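Local structure of malonyl-CoA-[acyl-carrier-protein] transacylase (Coxiella burnetii, 3TQE) at residues G27-I32 with T302-I307. The protein probably catalyses transfer of the malonyl group from malonyl-CoA to the holo acyl carrier protein, a step in fatty acid synthesis. Residues are numbered along the deposited sequence; the frame is centred on the assembly and turned at random.
Sequences GLQQPI and TTTELI
Gln-30 and Thr-304 meet through a single straight hydrogen bond, an example of how a side-chain amide can tie the break between two helices to the start of another. Followed outward from CB, the Gln-30 chain first carries CG beside the backbone N (chi1 -62°), which sets CG 3.6 Å from Thr-304 OG1. A bend at chi2 (-60°) then takes CD and the amide across Thr-304, with CD almost as close to the same oxygen. At the tip, NE2 donates to Thr-304 OG1 over 2.9 Å. The N-H points nearly straight at the hydroxyl oxygen, which lies within 6° of the amide plane, while Thr-304 CG2 stands 3.7 Å from NE2. The two side chains run roughly perpendicular to each other. On Thr-304, OG1 lies opposite the carbonyl carbon and beside the backbone N, where both glutamine side chains come near it.

Gln-29 reaches the same threonine from the last turn of its helix. Its extended chain crosses that of Thr-304 at a slant, with CB 3.5 Å from OG1, and its terminal amide arrives close to the first turn of helix 304-313. Thr-303, just before Thr-304, is the N-cap of that helix: its OG1 accepts from Leu-306 N (3.1 Å), and its carbonyl oxygen accepts from Ile-307 N. Behind the polar contact, Gln-30 and Ile-307 both rest on Cys-80 of helix 63-83, and Leu-84 touches Gln-30, Thr-304 and Ile-307.

Far from the predicted catalytic serine and histidine, this surface contact joins the break between helices 24-29 and 31-44 to the last helix of the chain, 304-313. That helix starts with a threonine N-cap, and Gln-30 binds the hydroxyl of the next residue.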
loop_
_atom_site.group_PDB
_atom_site.type_symbol
_atom_site.label_atom_id
_atom_site.label_comp_id
_atom_site.label_asym_id
_atom_site.label_seq_id
_atom_site.Cartn_x
_atom_site.Cartn_y
_atom_site.Cartn_z
ATOM N N GLY A 27 10.521 1.581 18.029
ATOM C CA GLY A 27 11.418 0.466 18.312
ATOM C C GLY A 27 12.143 0.547 19.643
ATOM O O GLY A 27 12.450 -0.475 20.250
ATOM N N LEU A 28 12.405 1.761 20.099
ATOM C CA LEU A 28 12.943 1.944 21.438
ATOM C C LEU A 28 11.893 1.704 22.502
ATOM O O LEU A 28 12.159 1.156 23.560
ATOM C CB LEU A 28 13.489 3.352 21.576
ATOM C CG LEU A 28 14.711 3.701 20.778
ATOM C CD1 LEU A 28 14.952 5.211 20.835
ATOM C CD2 LEU A 28 15.900 2.921 21.317
ATOM N N GLN A 29 10.680 2.135 22.220
ATOM C CA GLN A 29 9.604 2.100 23.184
ATOM C C GLN A 29 8.965 0.763 23.376
ATOM O O GLN A 29 8.502 0.442 24.463
ATOM C CB GLN A 29 8.522 3.079 22.742
ATOM C CG GLN A 29 8.940 4.510 22.726
ATOM C CD GLN A 29 7.849 5.452 22.271
ATOM O OE1 GLN A 29 7.779 6.620 22.737
ATOM N NE2 GLN A 29 7.019 4.993 21.354
ATOM N N GLN A 30 8.853 0.013 22.282
ATOM C CA GLN A 30 8.059 -1.206 22.270
ATOM C C GLN A 30 8.859 -2.391 21.751
ATOM O O GLN A 30 9.129 -2.479 20.557
ATOM C CB GLN A 30 6.860 -0.983 21.366
ATOM C CG GLN A 30 5.930 0.091 21.809
ATOM C CD GLN A 30 5.339 -0.162 23.184
ATOM O OE1 GLN A 30 5.198 -1.310 23.621
ATOM N NE2 GLN A 30 4.945 0.924 23.870
ATOM N N PRO A 31 9.200 -3.334 22.635
ATOM C CA PRO A 31 9.920 -4.533 22.290
ATOM C C PRO A 31 9.290 -5.328 21.157
ATOM O O PRO A 31 9.997 -5.980 20.416
ATOM C CB PRO A 31 9.898 -5.331 23.585
ATOM C CG PRO A 31 9.883 -4.284 24.633
ATOM C CD PRO A 31 9.072 -3.190 24.097
ATOM N N ILE A 32 7.983 -5.219 20.978
ATOM C CA ILE A 32 7.349 -5.989 19.916
ATOM C C ILE A 32 7.852 -5.556 18.524
ATOM O O ILE A 32 7.812 -6.344 17.587
ATOM C CB ILE A 32 5.796 -5.973 20.013
ATOM C CG1 ILE A 32 5.176 -7.117 19.195
ATOM C CG2 ILE A 32 5.224 -4.640 19.545
ATOM C CD1 ILE A 32 5.680 -8.517 19.521
ATOM N N THR A 302 2.737 6.213 14.893
ATOM C CA THR A 302 4.160 5.945 14.803
ATOM C C THR A 302 4.932 6.110 16.113
ATOM O O THR A 302 6.149 5.935 16.140
ATOM C CB THR A 302 4.769 6.804 13.725
ATOM O OG1 THR A 302 4.330 8.150 13.906
ATOM C CG2 THR A 302 4.365 6.296 12.339
ATOM N N THR A 303 4.227 6.405 17.197
ATOM C CA THR A 303 4.817 6.390 18.528
ATOM C C THR A 303 3.800 5.908 19.525
ATOM O O THR A 303 2.606 5.876 19.243
ATOM C CB THR A 303 5.271 7.787 18.990
ATOM O OG1 THR A 303 4.108 8.595 19.254
ATOM C CG2 THR A 303 6.165 8.482 17.974
ATOM N N THR A 304 4.274 5.537 20.699
ATOM C CA THR A 304 3.406 5.047 21.743
ATOM C C THR A 304 2.390 6.118 22.081
ATOM O O THR A 304 1.212 5.815 22.235
ATOM C CB THR A 304 4.204 4.621 22.983
ATOM O OG1 THR A 304 5.031 3.527 22.610
ATOM C CG2 THR A 304 3.301 4.206 24.106
ATOM N N GLU A 305 2.828 7.365 22.205
ATOM C CA GLU A 305 1.894 8.444 22.564
ATOM C C GLU A 305 0.815 8.604 21.497
ATOM O O GLU A 305 -0.356 8.762 21.816
ATOM C CB GLU A 305 2.629 9.778 22.765
ATOM C CG GLU A 305 1.756 10.943 23.291
ATOM C CD GLU A 305 2.529 12.090 24.039
ATOM O OE1 GLU A 305 3.520 12.688 23.491
ATOM O OE2 GLU A 305 2.111 12.429 25.190
ATOM N N LEU A 306 1.197 8.529 20.229
ATOM C CA LEU A 306 0.229 8.666 19.157
ATOM C C LEU A 306 -0.756 7.515 19.166
ATOM O O LEU A 306 -1.946 7.720 18.956
ATOM C CB LEU A 306 0.936 8.765 17.822
ATOM C CG LEU A 306 1.678 10.072 17.599
ATOM C CD1 LEU A 306 2.521 9.952 16.361
ATOM C CD2 LEU A 306 0.773 11.267 17.516
ATOM N N ILE A 307 -0.274 6.311 19.420
ATOM C CA ILE A 307 -1.144 5.149 19.485
ATOM C C ILE A 307 -2.140 5.317 20.622
ATOM O O ILE A 307 -3.335 5.102 20.451
ATOM C CB ILE A 307 -0.353 3.842 19.629
ATOM C CG1 ILE A 307 0.382 3.568 18.310
ATOM C CG2 ILE A 307 -1.269 2.700 20.039
ATOM C CD1 ILE A 307 1.428 2.501 18.405
#